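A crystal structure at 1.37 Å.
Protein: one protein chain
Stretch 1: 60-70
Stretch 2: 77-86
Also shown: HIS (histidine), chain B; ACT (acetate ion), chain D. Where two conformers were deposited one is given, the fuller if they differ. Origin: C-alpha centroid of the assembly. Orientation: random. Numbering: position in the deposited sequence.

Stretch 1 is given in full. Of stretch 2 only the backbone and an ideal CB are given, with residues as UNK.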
# COMPACT_ATOMS: atom_id res chain seq x y z
N ASN A 60 -13.57 12.56 -0.34
CA ASN A 60 -13.19 12.93 -1.69
C ASN A 60 -11.93 12.15 -2.06
O ASN A 60 -10.85 12.46 -1.57
CB ASN A 60 -12.94 14.44 -1.77
CG ASN A 60 -12.42 14.86 -3.12
OD1 ASN A 60 -12.93 14.43 -4.16
ND2 ASN A 60 -11.39 15.69 -3.12
N TRP A 61 -12.09 11.15 -2.91
CA TRP A 61 -10.98 10.30 -3.32
C TRP A 61 -10.21 10.97 -4.44
O TRP A 61 -10.78 11.30 -5.48
CB TRP A 61 -11.50 8.93 -3.79
CG TRP A 61 -12.02 8.12 -2.65
CD1 TRP A 61 -13.34 7.92 -2.31
CD2 TRP A 61 -11.24 7.44 -1.66
NE1 TRP A 61 -13.41 7.15 -1.17
CE2 TRP A 61 -12.14 6.85 -0.75
CE3 TRP A 61 -9.88 7.28 -1.46
CZ2 TRP A 61 -11.72 6.13 0.35
CZ3 TRP A 61 -9.45 6.54 -0.37
CH2 TRP A 61 -10.37 5.97 0.52
N GLN A 62 -8.91 11.15 -4.22
CA GLN A 62 -8.05 11.80 -5.20
C GLN A 62 -6.93 10.84 -5.64
O GLN A 62 -6.01 10.58 -4.87
CB GLN A 62 -7.44 13.06 -4.61
CG GLN A 62 -6.54 13.81 -5.60
CD GLN A 62 -7.26 14.16 -6.89
OE1 GLN A 62 -8.22 14.94 -6.89
NE2 GLN A 62 -6.80 13.59 -7.99
N PRO A 63 -7.03 10.29 -6.86
CA PRO A 63 -5.88 9.50 -7.30
C PRO A 63 -4.65 10.39 -7.40
O PRO A 63 -4.72 11.53 -7.86
CB PRO A 63 -6.32 8.97 -8.67
CG PRO A 63 -7.36 9.92 -9.14
CD PRO A 63 -8.06 10.44 -7.89
N ILE A 64 -3.51 9.86 -6.98
CA ILE A 64 -2.25 10.59 -7.02
C ILE A 64 -1.18 9.77 -7.72
O ILE A 64 -1.27 8.56 -7.89
CB ILE A 64 -1.73 10.96 -5.59
CG1 ILE A 64 -1.47 9.69 -4.76
CG2 ILE A 64 -2.71 11.89 -4.89
CD1 ILE A 64 -0.79 9.96 -3.41
N ASP A 65 -0.13 10.45 -8.11
CA ASP A 65 1.11 9.83 -8.52
C ASP A 65 1.80 9.40 -7.22
O ASP A 65 2.10 10.23 -6.36
CB ASP A 65 1.92 10.90 -9.27
CG ASP A 65 3.29 10.45 -9.65
OD1 ASP A 65 3.75 9.40 -9.24
OD2 ASP A 65 3.91 11.21 -10.44
N TRP A 66 2.02 8.10 -7.05
CA TRP A 66 2.56 7.57 -5.80
C TRP A 66 3.93 8.19 -5.50
O TRP A 66 4.28 8.35 -4.33
CB TRP A 66 2.61 6.04 -5.82
CG TRP A 66 2.79 5.40 -4.48
CD1 TRP A 66 3.85 4.64 -4.08
CD2 TRP A 66 1.87 5.45 -3.38
NE1 TRP A 66 3.66 4.22 -2.78
CE2 TRP A 66 2.44 4.68 -2.34
CE3 TRP A 66 0.63 6.05 -3.18
CZ2 TRP A 66 1.82 4.52 -1.12
CZ3 TRP A 66 0.00 5.88 -1.95
CH2 TRP A 66 0.58 5.12 -0.93
N ASP A 67 4.66 8.59 -6.52
CA ASP A 67 5.95 9.26 -6.34
C ASP A 67 5.85 10.58 -5.60
O ASP A 67 6.83 11.04 -5.00
CB ASP A 67 6.62 9.50 -7.70
CG ASP A 67 7.03 8.23 -8.42
OD1 ASP A 67 7.20 7.19 -7.76
OD2 ASP A 67 7.25 8.31 -9.66
N LEU A 68 4.70 11.22 -5.70
CA LEU A 68 4.50 12.57 -5.20
C LEU A 68 3.71 12.64 -3.90
O LEU A 68 3.34 13.74 -3.45
CB LEU A 68 3.77 13.41 -6.26
CG LEU A 68 4.34 13.39 -7.68
CD1 LEU A 68 3.64 14.43 -8.55
CD2 LEU A 68 5.84 13.62 -7.71
N LYS A 69 3.44 11.50 -3.28
CA LYS A 69 2.50 11.46 -2.16
C LYS A 69 2.88 12.37 -1.00
O LYS A 69 2.01 13.04 -0.45
CB LYS A 69 2.28 10.03 -1.69
CG LYS A 69 3.51 9.35 -1.17
CD LYS A 69 3.29 7.86 -1.07
CE LYS A 69 4.57 7.09 -0.86
NZ LYS A 69 5.50 7.24 -2.02
N GLU A 70 4.16 12.44 -0.65
CA GLU A 70 4.59 13.31 0.44
C GLU A 70 4.34 14.76 0.08
O GLU A 70 3.84 15.54 0.90
CB GLU A 70 6.06 13.06 0.78
CG GLU A 70 6.65 14.02 1.82
CD GLU A 70 7.15 15.33 1.22
OE1 GLU A 70 7.61 15.33 0.06
OE2 GLU A 70 7.08 16.37 1.91
N UNK A 77 -2.90 19.32 -0.99
CA UNK A 77 -3.81 18.90 -2.05
C UNK A 77 -4.55 17.61 -1.66
O UNK A 77 -5.62 17.35 -2.20
CB UNK A 77 -3.04 18.70 -3.36
N UNK A 78 -4.00 16.85 -0.71
CA UNK A 78 -4.71 15.74 -0.05
C UNK A 78 -4.54 15.92 1.46
O UNK A 78 -3.63 16.63 1.90
CB UNK A 78 -4.18 14.38 -0.51
N UNK A 79 -5.40 15.27 2.25
CA UNK A 79 -5.35 15.36 3.72
C UNK A 79 -4.85 14.07 4.37
O UNK A 79 -4.43 14.10 5.53
CB UNK A 79 -6.74 15.70 4.27
N UNK A 80 -4.91 12.95 3.65
CA UNK A 80 -4.46 11.65 4.13
C UNK A 80 -3.92 10.86 2.98
O UNK A 80 -4.34 11.04 1.84
CB UNK A 80 -5.59 10.89 4.82
N UNK A 81 -2.96 10.01 3.28
CA UNK A 81 -2.51 8.95 2.38
C UNK A 81 -3.07 7.64 2.96
O UNK A 81 -2.74 7.25 4.08
CB UNK A 81 -0.99 8.92 2.25
N UNK A 82 -3.91 6.96 2.19
CA UNK A 82 -4.61 5.77 2.70
C UNK A 82 -4.79 4.83 1.52
O UNK A 82 -5.69 5.04 0.69
CB UNK A 82 -5.95 6.12 3.34
N UNK A 83 -3.91 3.84 1.42
CA UNK A 83 -3.79 2.99 0.24
C UNK A 83 -2.70 1.96 0.46
O UNK A 83 -1.67 1.95 -0.21
CB UNK A 83 -3.50 3.82 -1.01
N UNK A 84 -2.90 1.07 1.41
CA UNK A 84 -1.83 0.14 1.75
C UNK A 84 -0.52 0.87 2.02
O UNK A 84 0.54 0.45 1.53
CB UNK A 84 -1.64 -0.88 0.63
N UNK A 85 -0.61 1.93 2.81
CA UNK A 85 0.54 2.79 3.05
C UNK A 85 1.37 2.21 4.21
O UNK A 85 0.93 2.22 5.37
CB UNK A 85 0.09 4.22 3.36
N UNK A 86 2.56 1.72 3.91
CA UNK A 86 3.40 1.06 4.91
C UNK A 86 3.99 2.06 5.88
O UNK A 86 4.60 3.05 5.48
CB UNK A 86 4.52 0.27 4.23
N HIS B . 3.01 -0.53 0.60
CA HIS B . 3.86 0.21 -0.37
C HIS B . 4.06 1.64 0.06
O HIS B . 3.48 2.05 1.10
CB HIS B . 3.34 0.08 -1.82
CG HIS B . 2.16 0.92 -2.21
ND1 HIS B . 2.06 1.47 -3.47
CD2 HIS B . 1.00 1.24 -1.57
CE1 HIS B . 0.91 2.11 -3.58
NE2 HIS B . 0.24 1.97 -2.45
OXT HIS B . 4.81 2.35 -0.63
C ACT D . 6.73 9.39 2.18
O ACT D . 5.84 8.56 1.97
OXT ACT D . 7.74 9.28 1.46
CH3 ACT D . 6.58 10.44 3.24

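Position 77 points sideways, with nothing of stretch 1 within 5.5 Å of the ideal CB. Many side chains would fit. It is Thr77, which makes no contact.

Position 78 points toward stretch 1. Its ideal CB lies 5.3 Å from Ile64 CG2 and 5.4 Å from Gln62 CB. Carbon of Ile64 and Gln62 lies ahead, at a distance that leaves room for an aliphatic side chain: valine, leucine, isoleucine or methionine. It is Ile78. Its CG2 packs on Ile64 CG2 at 4.0 Å and on Gln62 CB at 4.2 Å. CD1 lies 4.2 Å from Lys69 O.

Positions 79 and 80 have nothing of stretch 1 near their ideal CB, which leaves the choice open. They are Asp79 and Leu80; neither touches it.

Position 81 points toward stretch 1. Its ideal CB is 5.2 Å from both Trp66 CH2 and Lys69 CB. A branched or long aliphatic side chain could fill this gap, such as leucine, isoleucine or valine. It is Ile81. CG2 meets Trp66 CH2 at 3.7 Å, while CD1 lies 3.8 Å from Lys69 CB and 3.7 Å from Lys69 O.

Position 82 points sideways, with its ideal CB 5.1 Å from Trp61 CZ3. The bond runs past that ring, so small, aliphatic or aromatic side chains could all be placed. It is Trp82. Its backbone O lies at the edge of the Trp61 ring, 4.2 Å from CZ3.

Position 83 points toward stretch 1, 4.2 Å from Trp66 CZ3 at the ideal CB. The bound histidine offers NE2 nearby, so a modest side chain with an acceptor would suit, such as Asn, Asp or Gln. It is Asn83. OD1 accepts a hydrogen bond from histidine NE2 at 2.9 Å and lies 3.8 Å from Trp66 CZ3.

Position 84 has phi 51°, psi 47°. Positive phi favours glycine. It is Gly84, whose O accepts a hydrogen bond from histidine N at 2.8 Å.

Position 85 points sideways, but its ideal CB is 4.4 Å from Trp66 CH2. A long side chain could run past Trp66 toward Lys69 and the acetate; an aromatic one would suit. It is Tyr85. CD1 lies 3.8 Å from Trp66 CZ2, with the ring planes at 87°, and CE1 lies 3.9 Å from Lys69 CE. OH donates to acetate O at 2.7 Å.

Position 86 is near histidine N, which suits a small acceptor. It is Ser86; OG accepts from histidine N at 2.9 Å.

Stretch 2, residues 77-86: TIDLIWNGYS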
# COMPACT_ATOMS: atom_id res chain seq x y z
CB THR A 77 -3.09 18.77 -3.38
OG1 THR A 77 -2.09 17.78 -3.28
CG2 THR A 77 -2.44 20.08 -3.75
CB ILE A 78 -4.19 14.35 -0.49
CG1 ILE A 78 -2.73 14.15 -0.06
CG2 ILE A 78 -4.38 14.20 -2.02
CD1 ILE A 78 -2.14 12.80 -0.46
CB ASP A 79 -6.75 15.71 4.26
CG ASP A 79 -7.28 16.97 3.64
OD1 ASP A 79 -6.51 17.96 3.63
OD2 ASP A 79 -8.46 17.00 3.20
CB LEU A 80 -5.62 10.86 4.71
CG LEU A 80 -6.28 11.40 5.98
CD1 LEU A 80 -7.51 10.59 6.29
CD2 LEU A 80 -5.31 11.34 7.16
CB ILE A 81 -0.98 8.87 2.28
CG1 ILE A 81 -0.39 10.21 1.82
CG2 ILE A 81 -0.57 7.73 1.35
CD1 ILE A 81 1.12 10.30 1.95
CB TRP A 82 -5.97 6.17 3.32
CG TRP A 82 -6.61 5.11 4.17
CD1 TRP A 82 -6.43 3.76 4.08
CD2 TRP A 82 -7.55 5.32 5.22
NE1 TRP A 82 -7.19 3.12 5.04
CE2 TRP A 82 -7.90 4.07 5.73
CE3 TRP A 82 -8.11 6.47 5.80
CZ2 TRP A 82 -8.77 3.94 6.81
CZ3 TRP A 82 -8.98 6.32 6.87
CH2 TRP A 82 -9.29 5.07 7.35
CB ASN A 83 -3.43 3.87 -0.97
CG ASN A 83 -3.40 3.13 -2.30
OD1 ASN A 83 -2.36 3.13 -2.97
ND2 ASN A 83 -4.52 2.56 -2.71
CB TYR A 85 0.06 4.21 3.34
CG TYR A 85 1.11 5.30 3.44
CD1 TYR A 85 2.20 5.37 2.58
CD2 TYR A 85 0.96 6.32 4.36
CE1 TYR A 85 3.11 6.42 2.66
CE2 TYR A 85 1.86 7.36 4.44
CZ TYR A 85 2.94 7.40 3.59
OH TYR A 85 3.81 8.44 3.72
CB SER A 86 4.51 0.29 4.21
OG SER A 86 3.93 -0.67 3.34
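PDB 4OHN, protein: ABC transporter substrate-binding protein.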